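PDB 2B9S: topoisomerase I-like protein from Leishmania donovani, which probably serves as the large, DNA-binding subunit of a heterodimeric type IB topoisomerase that relaxes DNA by nicking and resealing one strand. Local coordinates for residues E37-P42 and Y108-V113; T61-M66 and R79-S84; H69-Y72 and V76-R79; E83-I88 and C102-I107. One frame throughout, in Å; residues are numbered along the deposited sequence.

From the N terminus, the chain first passes 37-42, which later meets 108-113 on helix 105-119. Interaction 1 thus closes the longest loop, and the other three lie nested inside it. Next comes 61-66 on helix 54-64, paired in interaction 2 with 79-84 on helix 75-89. Its loop encloses interaction 3, the short return of 69-72 onto 76-79, and the two share Arg79. Interaction 4 opens at 83-88, overlapping interaction 2 at Glu83 and Ser84, and reaches 102-107. Together they tie the loop before strand 43-45, three helices and strand 102-103 into one corner of the DNA-binding fragment.

Interaction 1 of 4, residues E37-P42 and Y108-V113; sequences EPHGIP and YQWHLV
The backbone N of Ile41 donates to ND1 of His39, 3.0 Å away, and it lies practically in the imidazole plane, so the ring that rests on Trp110 is tied back to its own loop. The other ring nitrogen, NE2, is hydrogen-bonded to Thr61 OG1, and with both nitrogens engaged the imidazole cannot easily turn. Gly40, at positive phi, lies in the bend between donor and acceptor, and the carboxylate of Glu57 takes up the backbone N of His39 and of Gly40.

Trp110 reaches the loop because its CG stands anti to the backbone N (chi1 171°), carrying the indole out from helix 105-119. His39 lies over one face of it: CB sits 3.7 Å from Trp110 CE2, and CD2 comes equally close to CH2, 3.7 Å, above the six-membered ring. The two rings are inclined at 46°, their centroids 4.4 Å apart, an oblique meeting. At the pyrrole part of the indole, CG1 of Ile41 approaches CD1 of Trp110 at 4.0 Å.

All three residues keep some solvent exposure. This is a surface loop leading into strand 43-45, laid against helix 105-119 in the DNA-binding fragment of a eukaryotic-type topoisomerase I.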
loop_
_atom_site.group_PDB
_atom_site.type_symbol
_atom_site.label_atom_id
_atom_site.label_comp_id
_atom_site.label_asym_id
_atom_site.label_seq_id
_atom_site.Cartn_x
_atom_site.Cartn_y
_atom_site.Cartn_z
ATOM N N GLU D 37 0.181 -23.443 19.281
ATOM C CA GLU D 37 0.694 -24.309 20.360
ATOM C C GLU D 37 0.366 -23.724 21.735
ATOM O O GLU D 37 1.009 -22.750 22.166
ATOM C CB GLU D 37 2.211 -24.535 20.213
ATOM N N PRO D 38 -0.658 -24.280 22.415
ATOM C CA PRO D 38 -1.066 -23.673 23.689
ATOM C C PRO D 38 -0.004 -23.804 24.767
ATOM O O PRO D 38 0.755 -24.774 24.778
ATOM C CB PRO D 38 -2.332 -24.454 24.078
ATOM C CG PRO D 38 -2.729 -25.194 22.858
ATOM C CD PRO D 38 -1.496 -25.442 22.073
ATOM N N HIS D 39 0.053 -22.831 25.660
ATOM C CA HIS D 39 1.027 -22.852 26.747
ATOM C C HIS D 39 0.365 -23.250 28.071
ATOM O O HIS D 39 1.048 -23.549 29.040
ATOM C CB HIS D 39 1.713 -21.485 26.872
ATOM C CG HIS D 39 0.770 -20.321 26.778
ATOM N ND1 HIS D 39 -0.223 -20.093 27.701
ATOM C CD2 HIS D 39 0.669 -19.321 25.868
ATOM C CE1 HIS D 39 -0.905 -19.013 27.361
ATOM N NE2 HIS D 39 -0.383 -18.527 26.253
ATOM N N GLY D 40 -0.968 -23.222 28.104
ATOM C CA GLY D 40 -1.729 -23.531 29.318
ATOM C C GLY D 40 -1.570 -22.580 30.502
ATOM O O GLY D 40 -1.936 -22.928 31.626
ATOM N N ILE D 41 -1.004 -21.397 30.271
ATOM C CA ILE D 41 -0.947 -20.349 31.305
ATOM C C ILE D 41 -2.331 -19.697 31.497
ATOM O O ILE D 41 -2.917 -19.199 30.548
ATOM C CB ILE D 41 0.151 -19.264 31.006
ATOM C CG1 ILE D 41 1.525 -19.891 30.726
ATOM C CG2 ILE D 41 0.285 -18.256 32.173
ATOM C CD1 ILE D 41 2.060 -20.815 31.840
ATOM N N PRO D 42 -2.855 -19.677 32.710
ATOM C CA PRO D 42 -4.136 -19.010 32.949
ATOM C C PRO D 42 -4.057 -17.482 32.951
ATOM O O PRO D 42 -2.988 -16.915 33.056
ATOM C CB PRO D 42 -4.526 -19.515 34.323
ATOM C CG PRO D 42 -3.257 -19.724 34.991
ATOM C CD PRO D 42 -2.269 -20.162 33.964
ATOM N N TYR D 108 1.638 -12.409 29.854
ATOM C CA TYR D 108 2.666 -11.421 29.520
ATOM C C TYR D 108 4.052 -11.859 29.965
ATOM O O TYR D 108 5.011 -11.790 29.205
ATOM C CB TYR D 108 2.367 -10.064 30.152
ATOM C CG TYR D 108 3.375 -9.011 29.735
ATOM C CD1 TYR D 108 4.204 -8.401 30.668
ATOM C CD2 TYR D 108 3.505 -8.642 28.392
ATOM C CE1 TYR D 108 5.121 -7.430 30.281
ATOM C CE2 TYR D 108 4.417 -7.688 27.988
ATOM C CZ TYR D 108 5.223 -7.075 28.939
ATOM O OH TYR D 108 6.145 -6.116 28.539
ATOM N N GLN D 109 4.154 -12.269 31.226
ATOM C CA GLN D 109 5.423 -12.731 31.784
ATOM C C GLN D 109 5.958 -13.964 31.070
ATOM O O GLN D 109 7.155 -14.033 30.796
ATOM C CB GLN D 109 5.287 -12.961 33.292
ATOM C CG GLN D 109 5.009 -11.662 34.071
ATOM C CD GLN D 109 6.093 -10.619 33.864
ATOM O OE1 GLN D 109 7.264 -10.950 33.641
ATOM N NE2 GLN D 109 5.710 -9.352 33.929
ATOM N N TRP D 110 5.076 -14.918 30.749
ATOM C CA TRP D 110 5.427 -16.066 29.882
ATOM C C TRP D 110 6.059 -15.587 28.575
ATOM O O TRP D 110 7.096 -16.082 28.164
ATOM C CB TRP D 110 4.185 -16.926 29.587
ATOM C CG TRP D 110 4.412 -18.002 28.544
ATOM C CD1 TRP D 110 4.925 -19.264 28.757
ATOM C CD2 TRP D 110 4.152 -17.915 27.130
ATOM N NE1 TRP D 110 4.986 -19.957 27.574
ATOM C CE2 TRP D 110 4.524 -19.160 26.559
ATOM C CE3 TRP D 110 3.637 -16.911 26.295
ATOM C CZ2 TRP D 110 4.397 -19.433 25.187
ATOM C CZ3 TRP D 110 3.511 -17.181 24.933
ATOM C CH2 TRP D 110 3.906 -18.436 24.389
ATOM N N HIS D 111 5.426 -14.608 27.933
ATOM C CA HIS D 111 5.922 -14.039 26.678
ATOM C C HIS D 111 7.331 -13.410 26.796
ATOM O O HIS D 111 8.138 -13.503 25.860
ATOM C CB HIS D 111 4.884 -13.047 26.108
ATOM C CG HIS D 111 5.481 -11.926 25.304
ATOM N ND1 HIS D 111 5.912 -12.086 24.002
ATOM C CD2 HIS D 111 5.723 -10.633 25.625
ATOM C CE1 HIS D 111 6.390 -10.938 23.557
ATOM N NE2 HIS D 111 6.294 -10.045 24.526
ATOM N N LEU D 112 7.613 -12.762 27.929
ATOM C CA LEU D 112 8.930 -12.153 28.177
ATOM C C LEU D 112 10.018 -13.198 28.388
ATOM O O LEU D 112 11.175 -12.966 28.055
ATOM C CB LEU D 112 8.896 -11.211 29.388
ATOM C CG LEU D 112 8.135 -9.890 29.354
ATOM C CD1 LEU D 112 8.411 -9.128 30.644
ATOM C CD2 LEU D 112 8.497 -9.027 28.142
ATOM N N VAL D 113 9.638 -14.331 28.968
ATOM C CA VAL D 113 10.529 -15.478 29.119
ATOM C C VAL D 113 10.827 -16.102 27.746
ATOM O O VAL D 113 11.966 -16.455 27.463
ATOM C CB VAL D 113 9.938 -16.526 30.122
ATOM C CG1 VAL D 113 10.714 -17.844 30.103
ATOM C CG2 VAL D 113 9.911 -15.953 31.527
#

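Interaction 2 of 4, residues T61-M66 and R79-S84; sequences TMFAVM and RNFFES
Segment 61-66, on helix 54-64, comes closest to 79-84 of helix 75-89 at Phe63 and Phe81, whose CA atoms are 7.5 Å apart, room enough for two rings laid flat on each other. Both side chains leave their helices with a trans chi1 (-175° for Phe63) and meet at roughly a right angle along their lengths. The rings nevertheless end almost parallel, 5° apart, in an offset stack with centroids separated by 4.2 Å. The slide brings CB of Phe63 over the face of the Phe81 ring: it lies 3.4 Å from Phe81 CE1 and 3.6 Å from the ring centroid, a CH-pi contact.

On its other face Phe63 stacks with Tyr72, which makes a pile of three rings, while Phe104 meets Phe63 edge-to-face. Leu162 of strand 161-162 touches both phenylalanines, and Trp85, one turn on, meets the Phe81 ring. The pair is buried: an aromatic helix-to-helix core inside the DNA-binding fragment.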
loop_
_atom_site.group_PDB
_atom_site.type_symbol
_atom_site.label_atom_id
_atom_site.label_comp_id
_atom_site.label_asym_id
_atom_site.label_seq_id
_atom_site.Cartn_x
_atom_site.Cartn_y
_atom_site.Cartn_z
ATOM N N THR D 61 -3.720 -14.207 24.300
ATOM C CA THR D 61 -2.270 -14.048 24.220
ATOM C C THR D 61 -1.917 -12.932 23.242
ATOM O O THR D 61 -0.951 -12.226 23.443
ATOM C CB THR D 61 -1.552 -15.414 23.816
ATOM O OG1 THR D 61 -1.909 -16.444 24.751
ATOM C CG2 THR D 61 -0.015 -15.295 23.777
ATOM N N MET D 62 -2.684 -12.809 22.169
ATOM C CA MET D 62 -2.484 -11.765 21.159
ATOM C C MET D 62 -2.490 -10.347 21.771
ATOM O O MET D 62 -1.604 -9.540 21.505
ATOM C CB MET D 62 -3.567 -11.873 20.089
ATOM C CG MET D 62 -3.352 -12.929 19.053
ATOM S SD MET D 62 -4.851 -13.092 18.065
ATOM C CE MET D 62 -4.414 -14.627 17.208
ATOM N N PHE D 63 -3.482 -10.089 22.608
ATOM C CA PHE D 63 -3.637 -8.866 23.386
ATOM C C PHE D 63 -2.597 -8.707 24.509
ATOM O O PHE D 63 -1.918 -7.671 24.589
ATOM C CB PHE D 63 -5.053 -8.870 23.987
ATOM C CG PHE D 63 -5.433 -7.595 24.730
ATOM C CD1 PHE D 63 -5.667 -6.403 24.041
ATOM C CD2 PHE D 63 -5.580 -7.602 26.113
ATOM C CE1 PHE D 63 -6.032 -5.242 24.713
ATOM C CE2 PHE D 63 -5.955 -6.429 26.802
ATOM C CZ PHE D 63 -6.184 -5.257 26.095
ATOM N N ALA D 64 -2.492 -9.726 25.371
ATOM C CA ALA D 64 -1.555 -9.754 26.517
ATOM C C ALA D 64 -0.142 -9.331 26.167
ATOM O O ALA D 64 0.520 -8.629 26.925
ATOM C CB ALA D 64 -1.534 -11.175 27.171
ATOM N N VAL D 65 0.300 -9.809 25.017
ATOM C CA VAL D 65 1.637 -9.651 24.447
ATOM C C VAL D 65 1.892 -8.211 23.942
ATOM O O VAL D 65 3.052 -7.756 23.823
ATOM C CB VAL D 65 1.713 -10.710 23.322
ATOM C CG1 VAL D 65 2.302 -10.196 22.025
ATOM C CG2 VAL D 65 2.340 -12.025 23.816
ATOM N N MET D 66 0.795 -7.484 23.695
ATOM C CA MET D 66 0.846 -6.101 23.197
ATOM C C MET D 66 0.850 -5.031 24.290
ATOM O O MET D 66 0.641 -3.866 23.987
ATOM C CB MET D 66 -0.316 -5.843 22.230
ATOM C CG MET D 66 -0.147 -6.543 20.892
ATOM S SD MET D 66 -1.434 -6.090 19.708
ATOM C CE MET D 66 -1.010 -4.355 19.381
ATOM N N ARG D 79 -11.832 -2.296 23.041
ATOM C CA ARG D 79 -13.217 -2.648 22.835
ATOM C C ARG D 79 -13.376 -3.694 21.731
ATOM O O ARG D 79 -14.107 -4.667 21.891
ATOM C CB ARG D 79 -14.073 -1.399 22.563
ATOM C CG ARG D 79 -15.267 -1.648 21.633
ATOM C CD ARG D 79 -16.432 -0.669 21.814
ATOM N NE ARG D 79 -15.998 0.690 22.128
ATOM C CZ ARG D 79 -15.614 1.599 21.230
ATOM N NH1 ARG D 79 -15.589 1.309 19.930
ATOM N NH2 ARG D 79 -15.240 2.804 21.655
ATOM N N ASN D 80 -12.695 -3.503 20.616
ATOM C CA ASN D 80 -12.847 -4.431 19.498
ATOM C C ASN D 80 -12.246 -5.798 19.787
ATOM O O ASN D 80 -12.824 -6.813 19.427
ATOM C CB ASN D 80 -12.256 -3.841 18.233
ATOM C CG ASN D 80 -13.145 -2.800 17.616
ATOM O OD1 ASN D 80 -14.370 -2.919 17.654
ATOM N ND2 ASN D 80 -12.533 -1.757 17.037
ATOM N N PHE D 81 -11.086 -5.809 20.435
ATOM C CA PHE D 81 -10.497 -7.048 20.954
ATOM C C PHE D 81 -11.464 -7.825 21.860
ATOM O O PHE D 81 -11.664 -9.024 21.668
ATOM C CB PHE D 81 -9.172 -6.794 21.698
ATOM C CG PHE D 81 -8.852 -7.877 22.715
ATOM C CD1 PHE D 81 -8.372 -9.141 22.293
ATOM C CD2 PHE D 81 -9.111 -7.671 24.084
ATOM C CE1 PHE D 81 -8.133 -10.169 23.224
ATOM C CE2 PHE D 81 -8.877 -8.671 25.002
ATOM C CZ PHE D 81 -8.375 -9.928 24.576
ATOM N N PHE D 82 -12.048 -7.133 22.842
ATOM C CA PHE D 82 -12.902 -7.749 23.858
ATOM C C PHE D 82 -14.166 -8.349 23.239
ATOM O O PHE D 82 -14.604 -9.432 23.637
ATOM C CB PHE D 82 -13.238 -6.740 24.994
ATOM C CG PHE D 82 -13.870 -7.381 26.233
ATOM C CD1 PHE D 82 -13.129 -8.246 27.046
ATOM C CD2 PHE D 82 -15.192 -7.118 26.571
ATOM C CE1 PHE D 82 -13.699 -8.843 28.176
ATOM C CE2 PHE D 82 -15.785 -7.715 27.694
ATOM C CZ PHE D 82 -15.032 -8.582 28.502
ATOM N N GLU D 83 -14.730 -7.654 22.250
ATOM C CA GLU D 83 -15.881 -8.161 21.509
ATOM C C GLU D 83 -15.511 -9.411 20.723
ATOM O O GLU D 83 -16.215 -10.404 20.786
ATOM C CB GLU D 83 -16.492 -7.068 20.584
ATOM N N SER D 84 -14.390 -9.372 20.015
ATOM C CA SER D 84 -13.882 -10.541 19.303
ATOM C C SER D 84 -13.640 -11.724 20.233
ATOM O O SER D 84 -14.047 -12.846 19.925
ATOM C CB SER D 84 -12.601 -10.212 18.529
ATOM O OG SER D 84 -12.876 -9.433 17.375
#

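Interaction 3 of 4, residues H69-Y72 and V76-R79; sequences HDYY and VFRR. With nucleotides of chain B.
One face of the Phe77 ring carries CB of Tyr71 over its centre, 3.7 Å from the centroid, a clean CH-pi contact. The Tyr71 ring itself is slid off to one side, inclined 26° to Phe77 and barely overlapping it; CD1 of Tyr71 touches CD2 of Phe77 at 3.5 Å. The Tyr71 hydroxyl is hydrogen-bonded to Gly165 O.

The guanidinium of Arg78 uses an edge: NH1 donates to Tyr72 O at 2.9 Å, nearly straight at 165°. A bend at chi3 (69°) folds the chain round this oxygen, which also lies 3.2 Å from CD of Arg78. Toward the Tyr72 ring the guanidinium offers at most a weak, long cation-pi attraction.

His69 is used at both edges of its ring. ND1 accepts from Tyr71 N at 3.2 Å, in the ring plane, which orients NE2 to donate to OP1 of DA4 of chain B at 2.7 Å. A loop with a short 3-10 segment, packed against helix 75-89, thereby presents a backbone-phosphate contact, part of the protein's DNA-binding surface.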
loop_
_atom_site.group_PDB
_atom_site.type_symbol
_atom_site.label_atom_id
_atom_site.label_comp_id
_atom_site.label_asym_id
_atom_site.label_seq_id
_atom_site.Cartn_x
_atom_site.Cartn_y
_atom_site.Cartn_z
ATOM N N HIS D 69 2.578 -1.611 23.780
ATOM C CA HIS D 69 2.223 -0.928 22.544
ATOM C C HIS D 69 1.139 0.107 22.802
ATOM O O HIS D 69 0.271 -0.121 23.641
ATOM C CB HIS D 69 1.728 -1.919 21.489
ATOM C CG HIS D 69 1.917 -1.418 20.094
ATOM N ND1 HIS D 69 1.087 -0.479 19.525
ATOM C CD2 HIS D 69 2.881 -1.678 19.178
ATOM C CE1 HIS D 69 1.533 -0.179 18.317
ATOM N NE2 HIS D 69 2.614 -0.904 18.078
ATOM N N ASP D 70 1.183 1.222 22.071
ATOM C CA ASP D 70 0.148 2.286 22.143
ATOM C C ASP D 70 -1.276 1.789 21.901
ATOM O O ASP D 70 -2.211 2.292 22.503
ATOM C CB ASP D 70 0.433 3.412 21.131
ATOM C CG ASP D 70 1.664 4.267 21.503
ATOM O OD1 ASP D 70 2.228 4.110 22.610
ATOM O OD2 ASP D 70 2.073 5.106 20.666
ATOM N N TYR D 71 -1.433 0.823 20.997
ATOM C CA TYR D 71 -2.737 0.190 20.736
ATOM C C TYR D 71 -3.430 -0.315 22.003
ATOM O O TYR D 71 -4.652 -0.175 22.158
ATOM C CB TYR D 71 -2.564 -1.008 19.793
ATOM C CG TYR D 71 -2.550 -0.708 18.318
ATOM C CD1 TYR D 71 -3.592 0.004 17.712
ATOM C CD2 TYR D 71 -1.523 -1.199 17.502
ATOM C CE1 TYR D 71 -3.604 0.250 16.316
ATOM C CE2 TYR D 71 -1.513 -0.948 16.105
ATOM C CZ TYR D 71 -2.564 -0.230 15.524
ATOM O OH TYR D 71 -2.564 0.011 14.155
ATOM N N TYR D 72 -2.643 -0.925 22.886
ATOM C CA TYR D 72 -3.132 -1.578 24.116
ATOM C C TYR D 72 -3.920 -0.654 25.034
ATOM O O TYR D 72 -4.797 -1.111 25.768
ATOM C CB TYR D 72 -1.935 -2.129 24.888
ATOM C CG TYR D 72 -2.228 -3.119 25.997
ATOM C CD1 TYR D 72 -2.319 -2.706 27.345
ATOM C CD2 TYR D 72 -2.337 -4.477 25.716
ATOM C CE1 TYR D 72 -2.549 -3.631 28.370
ATOM C CE2 TYR D 72 -2.553 -5.406 26.722
ATOM C CZ TYR D 72 -2.662 -4.988 28.044
ATOM O OH TYR D 72 -2.876 -5.953 29.013
ATOM N N VAL D 76 -10.737 2.061 21.494
ATOM C CA VAL D 76 -11.376 1.411 20.359
ATOM C C VAL D 76 -10.740 0.040 20.140
ATOM O O VAL D 76 -11.437 -0.933 19.882
ATOM C CB VAL D 76 -11.300 2.276 19.076
ATOM C CG1 VAL D 76 -11.879 1.519 17.885
ATOM C CG2 VAL D 76 -12.059 3.618 19.281
ATOM N N PHE D 77 -9.414 -0.006 20.256
ATOM C CA PHE D 77 -8.650 -1.222 20.120
ATOM C C PHE D 77 -9.074 -2.262 21.165
ATOM O O PHE D 77 -9.348 -3.413 20.818
ATOM C CB PHE D 77 -7.140 -0.931 20.220
ATOM C CG PHE D 77 -6.279 -2.136 19.938
ATOM C CD1 PHE D 77 -5.879 -3.001 20.981
ATOM C CD2 PHE D 77 -5.879 -2.426 18.649
ATOM C CE1 PHE D 77 -5.100 -4.138 20.724
ATOM C CE2 PHE D 77 -5.092 -3.560 18.387
ATOM C CZ PHE D 77 -4.710 -4.416 19.432
ATOM N N ARG D 78 -9.145 -1.817 22.425
ATOM C CA ARG D 78 -9.513 -2.649 23.575
ATOM C C ARG D 78 -10.937 -3.170 23.475
ATOM O O ARG D 78 -11.212 -4.338 23.775
ATOM C CB ARG D 78 -9.363 -1.851 24.874
ATOM C CG ARG D 78 -7.957 -1.458 25.201
ATOM C CD ARG D 78 -7.921 -0.491 26.376
ATOM N NE ARG D 78 -8.310 -1.132 27.636
ATOM C CZ ARG D 78 -7.482 -1.776 28.459
ATOM N NH1 ARG D 78 -6.183 -1.893 28.181
ATOM N NH2 ARG D 78 -7.964 -2.304 29.578
ATOM N N ARG D 79 -11.832 -2.296 23.041
ATOM C CA ARG D 79 -13.217 -2.648 22.835
ATOM C C ARG D 79 -13.376 -3.694 21.731
ATOM O O ARG D 79 -14.107 -4.667 21.891
ATOM C CB ARG D 79 -14.073 -1.399 22.563
ATOM C CG ARG D 79 -15.267 -1.648 21.633
ATOM C CD ARG D 79 -16.432 -0.669 21.814
ATOM N NE ARG D 79 -15.998 0.690 22.128
ATOM C CZ ARG D 79 -15.614 1.599 21.230
ATOM N NH1 ARG D 79 -15.589 1.309 19.930
ATOM N NH2 ARG D 79 -15.240 2.804 21.655
ATOM P P DA B 4 4.610 0.146 14.824
ATOM O OP1 DA B 4 3.474 -0.437 15.566
ATOM O OP2 DA B 4 5.339 1.285 15.417
ATOM O "O5'" DA B 4 5.638 -1.007 14.407
ATOM C "C5'" DA B 4 5.152 -2.280 13.983
ATOM C "C4'" DA B 4 6.303 -3.159 13.525
ATOM O "O4'" DA B 4 6.949 -2.666 12.337
ATOM C "C3'" DA B 4 7.452 -3.316 14.512
ATOM O "O3'" DA B 4 7.498 -4.688 14.683
ATOM C "C2'" DA B 4 8.707 -2.782 13.816
ATOM C "C1'" DA B 4 8.325 -2.979 12.362
ATOM N N9 DA B 4 8.959 -2.061 11.419
ATOM C C8 DA B 4 9.124 -0.718 11.594
ATOM N N7 DA B 4 9.700 -0.135 10.562
ATOM C C5 DA B 4 9.928 -1.170 9.662
ATOM C C6 DA B 4 10.511 -1.204 8.385
ATOM N N6 DA B 4 10.990 -0.115 7.781
ATOM N N1 DA B 4 10.579 -2.388 7.750
ATOM C C2 DA B 4 10.098 -3.482 8.364
ATOM N N3 DA B 4 9.521 -3.569 9.571
ATOM C C4 DA B 4 9.473 -2.370 10.176
#

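Interaction 4 of 4, residues E83-I88 and C102-I107; sequences ESWREI and CDFEPI
Sulfur meets ring edge where Cys102 SG comes up to CZ3 of Trp85 at 3.8 Å. The sulfur lies in the plane of the indole, 90° off the ring normal and 5.2 Å from the centroid of its six-membered ring, so this is an edge-on sulfur-aromatic contact, well away from the pi faces.

Between aromatic groups, Trp85 and Phe104 reach toward each other from opposite directions. CZ of Phe104 stands 4.1 Å from CZ3 of Trp85, the planes inclined at an oblique 47°. A chi1 of -169° swings the indole away from the backbone N and carries its benzo end across from helix 75-89. The opposing residues belong to strand 102-103, an outer strand of a three-stranded antiparallel sheet, and to the strand-to-helix junction that follows it; Ile43 of the neighbouring strand touches both aromatic side chains.

Polar bonds fix the two sides separately. NE1 of Trp85 is hydrogen-bonded to Glu56 O. At the junction Asp103 OD1 accepts from Glu105 N at 3.1 Å, closing an Asx turn with Phe104 at the N-cap position of helix 105-119, while Glu105 holds Lys67 NZ by a salt bridge and Gln109 NE2 by a hydrogen bond.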
loop_
_atom_site.group_PDB
_atom_site.type_symbol
_atom_site.label_atom_id
_atom_site.label_comp_id
_atom_site.label_asym_id
_atom_site.label_seq_id
_atom_site.Cartn_x
_atom_site.Cartn_y
_atom_site.Cartn_z
ATOM N N GLU D 83 -14.730 -7.654 22.250
ATOM C CA GLU D 83 -15.881 -8.161 21.509
ATOM C C GLU D 83 -15.511 -9.411 20.723
ATOM O O GLU D 83 -16.215 -10.404 20.786
ATOM C CB GLU D 83 -16.492 -7.068 20.584
ATOM N N SER D 84 -14.390 -9.372 20.015
ATOM C CA SER D 84 -13.882 -10.541 19.303
ATOM C C SER D 84 -13.640 -11.724 20.233
ATOM O O SER D 84 -14.047 -12.846 19.925
ATOM C CB SER D 84 -12.601 -10.212 18.529
ATOM O OG SER D 84 -12.876 -9.433 17.375
ATOM N N TRP D 85 -12.995 -11.457 21.369
ATOM C CA TRP D 85 -12.629 -12.484 22.336
ATOM C C TRP D 85 -13.856 -13.134 22.980
ATOM O O TRP D 85 -13.919 -14.360 23.102
ATOM C CB TRP D 85 -11.703 -11.891 23.399
ATOM C CG TRP D 85 -11.055 -12.892 24.290
ATOM C CD1 TRP D 85 -10.575 -14.133 23.939
ATOM C CD2 TRP D 85 -10.786 -12.741 25.692
ATOM N NE1 TRP D 85 -10.043 -14.761 25.038
ATOM C CE2 TRP D 85 -10.157 -13.934 26.125
ATOM C CE3 TRP D 85 -11.044 -11.723 26.634
ATOM C CZ2 TRP D 85 -9.750 -14.126 27.455
ATOM C CZ3 TRP D 85 -10.649 -11.926 27.961
ATOM C CH2 TRP D 85 -10.003 -13.112 28.356
ATOM N N ARG D 86 -14.816 -12.301 23.383
ATOM C CA ARG D 86 -16.130 -12.721 23.891
ATOM C C ARG D 86 -16.977 -13.569 22.938
ATOM O O ARG D 86 -17.743 -14.420 23.398
ATOM C CB ARG D 86 -16.955 -11.493 24.302
ATOM C CG ARG D 86 -16.549 -10.835 25.615
ATOM C CD ARG D 86 -16.867 -11.684 26.850
ATOM N NE ARG D 86 -18.291 -11.999 26.970
ATOM C CZ ARG D 86 -19.217 -11.226 27.555
ATOM N NH1 ARG D 86 -18.906 -10.051 28.086
ATOM N NH2 ARG D 86 -20.473 -11.634 27.597
ATOM N N GLU D 87 -16.891 -13.322 21.627
ATOM C CA GLU D 87 -17.565 -14.178 20.633
ATOM C C GLU D 87 -17.100 -15.629 20.745
ATOM O O GLU D 87 -17.874 -16.561 20.505
ATOM C CB GLU D 87 -17.243 -13.731 19.214
ATOM C CG GLU D 87 -18.028 -12.581 18.662
ATOM C CD GLU D 87 -17.665 -12.322 17.201
ATOM O OE1 GLU D 87 -17.400 -11.143 16.848
ATOM O OE2 GLU D 87 -17.611 -13.311 16.422
ATOM N N ILE D 88 -15.816 -15.804 21.046
ATOM C CA ILE D 88 -15.219 -17.116 21.228
ATOM C C ILE D 88 -15.617 -17.671 22.596
ATOM O O ILE D 88 -16.107 -18.809 22.693
ATOM C CB ILE D 88 -13.674 -17.074 21.041
ATOM C CG1 ILE D 88 -13.328 -16.634 19.605
ATOM C CG2 ILE D 88 -13.028 -18.443 21.378
ATOM C CD1 ILE D 88 -11.900 -16.121 19.410
ATOM N N CYS D 102 -9.867 -8.298 33.903
ATOM C CA CYS D 102 -8.993 -9.348 33.373
ATOM C C CYS D 102 -7.552 -9.013 33.658
ATOM O O CYS D 102 -7.107 -7.928 33.318
ATOM C CB CYS D 102 -9.140 -9.484 31.860
ATOM S SG CYS D 102 -10.734 -9.964 31.257
ATOM N N ASP D 103 -6.806 -9.945 34.244
ATOM C CA ASP D 103 -5.385 -9.743 34.500
ATOM C C ASP D 103 -4.579 -10.719 33.647
ATOM O O ASP D 103 -4.583 -11.922 33.884
ATOM C CB ASP D 103 -5.105 -9.956 35.980
ATOM C CG ASP D 103 -3.702 -9.561 36.400
ATOM O OD1 ASP D 103 -2.800 -9.392 35.554
ATOM O OD2 ASP D 103 -3.499 -9.437 37.619
ATOM N N PHE D 104 -3.879 -10.175 32.659
ATOM C CA PHE D 104 -3.140 -10.952 31.672
ATOM C C PHE D 104 -1.693 -11.156 32.026
ATOM O O PHE D 104 -0.930 -11.668 31.218
ATOM C CB PHE D 104 -3.191 -10.250 30.317
ATOM C CG PHE D 104 -4.567 -10.136 29.739
ATOM C CD1 PHE D 104 -5.096 -11.174 28.967
ATOM C CD2 PHE D 104 -5.326 -8.966 29.928
ATOM C CE1 PHE D 104 -6.365 -11.075 28.416
ATOM C CE2 PHE D 104 -6.618 -8.853 29.374
ATOM C CZ PHE D 104 -7.134 -9.914 28.614
ATOM N N GLU D 105 -1.315 -10.772 33.240
ATOM C CA GLU D 105 0.092 -10.736 33.649
ATOM C C GLU D 105 0.857 -12.081 33.558
ATOM O O GLU D 105 2.008 -12.104 33.086
ATOM C CB GLU D 105 0.222 -10.074 35.035
ATOM C CG GLU D 105 1.627 -9.584 35.387
ATOM C CD GLU D 105 2.230 -8.579 34.359
ATOM O OE1 GLU D 105 1.509 -7.977 33.522
ATOM O OE2 GLU D 105 3.456 -8.386 34.404
ATOM N N PRO D 106 0.242 -13.207 34.009
ATOM C CA PRO D 106 0.969 -14.479 33.818
ATOM C C PRO D 106 1.318 -14.763 32.337
ATOM O O PRO D 106 2.411 -15.245 32.041
ATOM C CB PRO D 106 -0.005 -15.531 34.384
ATOM C CG PRO D 106 -0.897 -14.771 35.324
ATOM C CD PRO D 106 -1.048 -13.411 34.708
ATOM N N ILE D 107 0.412 -14.457 31.408
ATOM C CA ILE D 107 0.717 -14.678 30.002
ATOM C C ILE D 107 1.776 -13.689 29.499
ATOM O O ILE D 107 2.706 -14.087 28.793
ATOM C CB ILE D 107 -0.526 -14.630 29.103
ATOM C CG1 ILE D 107 -1.479 -15.790 29.457
ATOM C CG2 ILE D 107 -0.081 -14.598 27.622
ATOM C CD1 ILE D 107 -2.827 -15.749 28.725
#